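Long-range contact in uncharacterized protein (Staphylococcus aureus subsp. aureus, PDB 4H0A), which is of unknown function but belongs to the CAP family of cysteine-rich secretory proteins and carries a CAP-associated N-terminal region: residues 56-70 and 73-86. Numbering follows the deposited sequence. Where two conformers were deposited one is given.
With EDO (1,2-ethanediol), chain E.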
loop_
_atom_site.group_PDB
_atom_site.type_symbol
_atom_site.label_atom_id
_atom_site.label_comp_id
_atom_site.label_asym_id
_atom_site.label_seq_id
_atom_site.Cartn_x
_atom_site.Cartn_y
_atom_site.Cartn_z
ATOM N N PHE A 56 -21.389 4.703 5.678
ATOM C CA PHE A 56 -21.105 4.978 4.263
ATOM C C PHE A 56 -21.969 4.248 3.252
ATOM O O PHE A 56 -21.826 4.499 2.054
ATOM C CB PHE A 56 -19.661 4.562 3.961
ATOM C CG PHE A 56 -18.620 5.184 4.851
ATOM C CD1 PHE A 56 -18.587 6.558 5.053
ATOM C CD2 PHE A 56 -17.612 4.415 5.405
ATOM C CE1 PHE A 56 -17.587 7.143 5.828
ATOM C CE2 PHE A 56 -16.617 5.000 6.183
ATOM C CZ PHE A 56 -16.615 6.361 6.399
ATOM N N GLY A 57 -22.808 3.332 3.696
ATOM C CA GLY A 57 -23.552 2.506 2.766
ATOM C C GLY A 57 -22.665 1.333 2.382
ATOM O O GLY A 57 -21.588 1.134 2.952
ATOM N N GLN A 58 -23.067 0.597 1.372
ATOM C CA GLN A 58 -22.354 -0.603 0.969
ATOM C C GLN A 58 -20.979 -0.295 0.367
ATOM O O GLN A 58 -20.813 0.692 -0.343
ATOM C CB GLN A 58 -23.203 -1.378 -0.043
ATOM C CG GLN A 58 -24.556 -1.853 0.533
ATOM C CD GLN A 58 -24.413 -2.966 1.552
ATOM O OE1 GLN A 58 -23.733 -3.960 1.314
ATOM N NE2 GLN A 58 -25.078 -2.854 2.697
ATOM N N ALA A 59 -19.998 -1.156 0.646
ATOM C CA ALA A 59 -18.648 -1.003 0.112
ATOM C C ALA A 59 -18.656 -1.127 -1.406
ATOM O O ALA A 59 -19.548 -1.754 -1.988
ATOM C CB ALA A 59 -17.716 -2.044 0.718
ATOM N N ASP A 60 -17.666 -0.512 -2.046
ATOM C CA ASP A 60 -17.545 -0.544 -3.502
ATOM C C ASP A 60 -17.087 -1.912 -3.989
ATOM O O ASP A 60 -17.507 -2.363 -5.050
ATOM C CB ASP A 60 -16.553 0.536 -3.966
ATOM C CG ASP A 60 -17.075 1.934 -3.680
ATOM O OD1 ASP A 60 -18.110 2.310 -4.262
ATOM O OD2 ASP A 60 -16.499 2.616 -2.815
ATOM N N ARG A 61 -16.240 -2.561 -3.196
ATOM C CA ARG A 61 -15.605 -3.826 -3.520
ATOM C C ARG A 61 -15.392 -4.614 -2.229
ATOM O O ARG A 61 -14.962 -4.007 -1.247
ATOM C CB ARG A 61 -14.235 -3.435 -4.150
ATOM C CG ARG A 61 -13.569 -4.437 -5.010
ATOM C CD ARG A 61 -12.560 -3.842 -5.972
ATOM N NE ARG A 61 -11.571 -2.927 -5.373
ATOM C CZ ARG A 61 -10.298 -3.203 -5.086
ATOM N NH1 ARG A 61 -9.819 -4.428 -5.251
ATOM N NH2 ARG A 61 -9.493 -2.250 -4.622
ATOM N N VAL A 62 -15.690 -5.927 -2.205
ATOM C CA VAL A 62 -15.435 -6.790 -1.036
ATOM C C VAL A 62 -14.801 -8.052 -1.559
ATOM O O VAL A 62 -15.361 -8.648 -2.475
ATOM C CB VAL A 62 -16.699 -7.116 -0.207
ATOM C CG1 VAL A 62 -16.369 -8.044 0.974
ATOM C CG2 VAL A 62 -17.384 -5.833 0.273
ATOM N N TYR A 63 -13.650 -8.468 -1.000
ATOM C CA TYR A 63 -12.948 -9.649 -1.494
ATOM C C TYR A 63 -12.093 -10.317 -0.425
ATOM O O TYR A 63 -11.530 -9.640 0.438
ATOM C CB TYR A 63 -12.037 -9.262 -2.676
ATOM C CG TYR A 63 -11.137 -8.078 -2.393
ATOM C CD1 TYR A 63 -11.597 -6.777 -2.547
ATOM C CD2 TYR A 63 -9.820 -8.259 -1.979
ATOM C CE1 TYR A 63 -10.780 -5.682 -2.276
ATOM C CE2 TYR A 63 -8.986 -7.172 -1.726
ATOM C CZ TYR A 63 -9.471 -5.881 -1.869
ATOM O OH TYR A 63 -8.642 -4.811 -1.598
ATOM N N PRO A 64 -11.913 -11.640 -0.526
ATOM C CA PRO A 64 -11.039 -12.319 0.433
ATOM C C PRO A 64 -9.570 -12.187 0.051
ATOM O O PRO A 64 -9.233 -12.017 -1.119
ATOM C CB PRO A 64 -11.474 -13.782 0.315
ATOM C CG PRO A 64 -11.906 -13.922 -1.113
ATOM C CD PRO A 64 -12.492 -12.596 -1.508
ATOM N N PHE A 65 -8.690 -12.346 1.028
ATOM C CA PHE A 65 -7.269 -12.509 0.748
ATOM C C PHE A 65 -6.737 -13.607 1.701
ATOM O O PHE A 65 -7.529 -14.178 2.460
ATOM C CB PHE A 65 -6.496 -11.198 0.755
ATOM C CG PHE A 65 -6.372 -10.451 2.047
ATOM C CD1 PHE A 65 -7.320 -9.512 2.409
ATOM C CD2 PHE A 65 -5.197 -10.513 2.788
ATOM C CE1 PHE A 65 -7.145 -8.730 3.546
ATOM C CE2 PHE A 65 -5.025 -9.727 3.922
ATOM C CZ PHE A 65 -5.989 -8.821 4.279
ATOM N N ARG A 66 -5.476 -14.031 1.529
ATOM C CA ARG A 66 -4.905 -15.156 2.302
ATOM C C ARG A 66 -5.043 -14.997 3.825
ATOM O O ARG A 66 -5.132 -13.893 4.339
ATOM C CB ARG A 66 -3.408 -15.389 1.966
ATOM C CG ARG A 66 -2.559 -14.115 1.974
ATOM C CD ARG A 66 -1.118 -14.309 2.398
ATOM N NE ARG A 66 -0.327 -15.038 1.405
ATOM C CZ ARG A 66 1.001 -14.981 1.284
ATOM N NH1 ARG A 66 1.722 -14.205 2.091
ATOM N NH2 ARG A 66 1.618 -15.690 0.346
ATOM N N ASP A 67 -5.032 -16.132 4.520
ATOM C CA ASP A 67 -5.098 -16.259 5.977
ATOM C C ASP A 67 -6.451 -15.809 6.565
ATOM O O ASP A 67 -6.509 -15.441 7.737
ATOM C CB ASP A 67 -3.935 -15.512 6.662
ATOM C CG ASP A 67 -2.602 -15.761 5.993
ATOM O OD1 ASP A 67 -2.312 -16.933 5.666
ATOM O OD2 ASP A 67 -1.874 -14.782 5.745
ATOM N N GLY A 68 -7.524 -15.919 5.790
ATOM C CA GLY A 68 -8.873 -15.673 6.281
ATOM C C GLY A 68 -9.299 -14.244 6.524
ATOM O O GLY A 68 -10.238 -14.029 7.295
ATOM N N TYR A 69 -8.673 -13.263 5.844
ATOM C CA TYR A 69 -9.081 -11.870 5.956
ATOM C C TYR A 69 -10.003 -11.488 4.791
ATOM O O TYR A 69 -10.040 -12.174 3.768
ATOM C CB TYR A 69 -7.870 -10.934 5.967
ATOM C CG TYR A 69 -6.995 -11.082 7.189
ATOM C CD1 TYR A 69 -7.276 -10.391 8.361
ATOM C CD2 TYR A 69 -5.872 -11.896 7.167
ATOM C CE1 TYR A 69 -6.456 -10.507 9.484
ATOM C CE2 TYR A 69 -5.047 -12.024 8.282
ATOM C CZ TYR A 69 -5.331 -11.311 9.435
ATOM O OH TYR A 69 -4.539 -11.418 10.556
ATOM N N LYS A 70 -10.731 -10.394 4.957
ATOM C CA LYS A 70 -11.614 -9.859 3.920
ATOM C C LYS A 70 -11.383 -8.371 3.819
ATOM O O LYS A 70 -11.301 -7.709 4.855
ATOM C CB LYS A 70 -13.086 -10.153 4.245
ATOM C CG LYS A 70 -13.695 -11.309 3.500
ATOM C CD LYS A 70 -15.210 -11.156 3.491
ATOM C CE LYS A 70 -15.922 -12.460 3.317
ATOM N NZ LYS A 70 -17.289 -12.410 3.886
ATOM N N VAL A 73 -13.551 -2.011 0.307
ATOM C CA VAL A 73 -13.024 -0.746 -0.183
ATOM C C VAL A 73 -14.160 0.247 -0.210
ATOM O O VAL A 73 -15.216 -0.045 -0.774
ATOM C CB VAL A 73 -12.338 -0.897 -1.557
ATOM C CG1 VAL A 73 -11.785 0.445 -2.054
ATOM C CG2 VAL A 73 -11.231 -1.946 -1.477
ATOM N N PHE A 74 -13.955 1.422 0.410
ATOM C CA PHE A 74 -14.931 2.506 0.414
ATOM C C PHE A 74 -14.266 3.716 -0.189
ATOM O O PHE A 74 -13.202 4.112 0.286
ATOM C CB PHE A 74 -15.402 2.834 1.836
ATOM C CG PHE A 74 -16.088 1.725 2.572
ATOM C CD1 PHE A 74 -15.359 0.832 3.353
ATOM C CD2 PHE A 74 -17.473 1.606 2.548
ATOM C CE1 PHE A 74 -16.003 -0.167 4.076
ATOM C CE2 PHE A 74 -18.113 0.611 3.282
ATOM C CZ PHE A 74 -17.377 -0.269 4.040
ATOM N N LYS A 75 -14.858 4.315 -1.215
ATOM C CA LYS A 75 -14.209 5.484 -1.793
ATOM C C LYS A 75 -15.181 6.464 -2.384
ATOM O O LYS A 75 -16.282 6.109 -2.790
ATOM C CB LYS A 75 -13.208 5.058 -2.866
ATOM C CG LYS A 75 -13.788 4.217 -3.973
ATOM C CD LYS A 75 -12.771 3.898 -5.046
ATOM C CE LYS A 75 -13.454 3.331 -6.272
ATOM N NZ LYS A 75 -12.512 3.160 -7.403
ATOM N N ASP A 76 -14.738 7.713 -2.444
ATOM C CA ASP A 76 -15.485 8.794 -3.059
ATOM C C ASP A 76 -14.462 9.854 -3.488
ATOM O O ASP A 76 -13.259 9.627 -3.354
ATOM C CB ASP A 76 -16.588 9.322 -2.115
ATOM C CG ASP A 76 -16.148 10.039 -0.851
ATOM O OD1 ASP A 76 -14.978 10.468 -0.781
ATOM O OD2 ASP A 76 -16.991 10.209 0.056
ATOM N N LYS A 77 -14.905 10.975 -4.018
ATOM C CA LYS A 77 -13.988 12.008 -4.495
ATOM C C LYS A 77 -12.967 12.470 -3.447
ATOM O O LYS A 77 -11.829 12.729 -3.832
ATOM C CB LYS A 77 -14.765 13.244 -5.010
ATOM C CG LYS A 77 -13.892 14.250 -5.749
ATOM C CD LYS A 77 -14.711 15.230 -6.595
ATOM C CE LYS A 77 -15.032 14.692 -7.972
ATOM N NZ LYS A 77 -15.729 15.705 -8.813
ATOM N N ASN A 78 -13.353 12.574 -2.153
ATOM C CA ASN A 78 -12.475 13.112 -1.114
ATOM C C ASN A 78 -11.900 12.079 -0.144
ATOM O O ASN A 78 -11.166 12.474 0.768
ATOM C CB ASN A 78 -13.229 14.159 -0.303
ATOM C CG ASN A 78 -13.842 15.235 -1.167
ATOM O OD1 ASN A 78 -13.176 15.809 -2.040
ATOM N ND2 ASN A 78 -15.126 15.517 -0.972
ATOM N N SER A 79 -12.169 10.785 -0.332
ATOM C CA SER A 79 -11.640 9.801 0.601
ATOM C C SER A 79 -11.435 8.454 -0.053
ATOM O O SER A 79 -12.077 8.135 -1.054
ATOM C CB SER A 79 -12.589 9.648 1.783
ATOM O OG SER A 79 -13.869 9.213 1.351
ATOM N N TYR A 80 -10.525 7.666 0.531
ATOM C CA TYR A 80 -10.216 6.331 0.053
ATOM C C TYR A 80 -9.845 5.467 1.235
ATOM O O TYR A 80 -8.908 5.812 1.958
ATOM C CB TYR A 80 -9.076 6.401 -0.973
ATOM C CG TYR A 80 -8.750 5.047 -1.561
ATOM C CD1 TYR A 80 -9.501 4.521 -2.609
ATOM C CD2 TYR A 80 -7.751 4.247 -1.009
ATOM C CE1 TYR A 80 -9.255 3.246 -3.107
ATOM C CE2 TYR A 80 -7.483 2.974 -1.514
ATOM C CZ TYR A 80 -8.241 2.476 -2.561
ATOM O OH TYR A 80 -7.949 1.233 -3.071
ATOM N N TYR A 81 -10.572 4.357 1.450
ATOM C CA TYR A 81 -10.312 3.445 2.560
ATOM C C TYR A 81 -10.218 1.996 2.109
ATOM O O TYR A 81 -11.104 1.543 1.376
ATOM C CB TYR A 81 -11.449 3.523 3.595
ATOM C CG TYR A 81 -11.818 4.913 4.045
ATOM C CD1 TYR A 81 -11.075 5.573 5.021
ATOM C CD2 TYR A 81 -12.956 5.546 3.556
ATOM C CE1 TYR A 81 -11.448 6.832 5.483
ATOM C CE2 TYR A 81 -13.342 6.799 4.021
ATOM C CZ TYR A 81 -12.582 7.442 4.983
ATOM O OH TYR A 81 -12.953 8.675 5.475
ATOM N N ILE A 82 -9.187 1.270 2.558
ATOM C CA ILE A 82 -9.084 -0.181 2.406
ATOM C C ILE A 82 -9.221 -0.693 3.823
ATOM O O ILE A 82 -8.319 -0.480 4.642
ATOM C CB ILE A 82 -7.818 -0.735 1.702
ATOM C CG1 ILE A 82 -7.652 -0.133 0.295
ATOM C CG2 ILE A 82 -7.913 -2.298 1.638
ATOM C CD1 ILE A 82 -6.260 -0.403 -0.336
ATOM N N VAL A 83 -10.365 -1.316 4.129
ATOM C CA VAL A 83 -10.683 -1.805 5.469
ATOM C C VAL A 83 -10.551 -3.321 5.487
ATOM O O VAL A 83 -11.288 -3.978 4.763
ATOM C CB VAL A 83 -12.119 -1.354 5.850
ATOM C CG1 VAL A 83 -12.498 -1.844 7.243
ATOM C CG2 VAL A 83 -12.266 0.170 5.733
ATOM N N SER A 84 -9.650 -3.873 6.317
ATOM C CA SER A 84 -9.487 -5.330 6.433
ATOM C C SER A 84 -10.219 -5.833 7.648
ATOM O O SER A 84 -10.160 -5.193 8.700
ATOM C CB SER A 84 -8.015 -5.715 6.538
ATOM O OG SER A 84 -7.246 -5.053 5.550
ATOM N N THR A 85 -10.853 -6.996 7.528
ATOM C CA THR A 85 -11.602 -7.593 8.619
ATOM C C THR A 85 -11.238 -9.063 8.797
ATOM O O THR A 85 -10.745 -9.708 7.876
ATOM C CB THR A 85 -13.126 -7.479 8.363
ATOM O OG1 THR A 85 -13.473 -8.374 7.315
ATOM C CG2 THR A 85 -13.576 -6.058 7.997
ATOM N N LYS A 86 -11.493 -9.572 9.988
ATOM C CA LYS A 86 -11.334 -10.979 10.338
ATOM C C LYS A 86 -12.494 -11.307 11.236
ATOM O O LYS A 86 -12.638 -10.656 12.268
ATOM C CB LYS A 86 -9.986 -11.262 11.013
ATOM C CG LYS A 86 -9.744 -12.773 11.237
ATOM C CD LYS A 86 -8.392 -13.204 10.706
ATOM C CE LYS A 86 -8.073 -14.641 11.005
ATOM N NZ LYS A 86 -6.715 -15.007 10.525
HETATM C C1 EDO E . -17.975 6.853 1.163
HETATM O O1 EDO E . -17.950 5.781 0.250
HETATM C C2 EDO E . -16.657 6.878 1.947
HETATM O O2 EDO E . -16.641 8.054 2.738
#
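F56, closing helix 50-56, sets CB and CD2 against F74, the two rings meeting obliquely with planes at 53°, and Y81 completes the aromatic cluster. An ethanediol, probably from the crystallisation liquor, lies over one face of F56. G57 suits the turn that follows because its backbone angles would jam any CB against the preceding carbonyl; its own O meets the edge of the F74 ring. A59 is small enough to set its methyl over the F74 face opposite F56 in a CH-pi contact, CB 3.9 Å from the ring centroid. D60 binds twice: its N donates to V73 O (2.8 Å), and, with CG beside its own backbone N (chi1 -66°), OD2 reaches forward to accept from K75 N at 2.9 Å. R61 takes V73 N on its O, while V73 CG2 packs over its guanidinium and against the Y63 ring edge. At the far turn D67 and G68 both adopt positive phi, which favours glycine at the latter. K86 bends at chi2 (129°) across Y69, CD over the ring face, and NZ donates a hydrogen bond to D67 O (2.8 Å) and makes an off-centre cation-pi contact with the Y69 ring. K70 pairs with T85 through two backbone bonds. Strand 61-65 is the edge of an antiparallel sheet that runs on through 69-76 and 79-86 to 89-96; Y63 and F65 pack on helix 201-219, whose E211 forms salt bridges with R61 and K75.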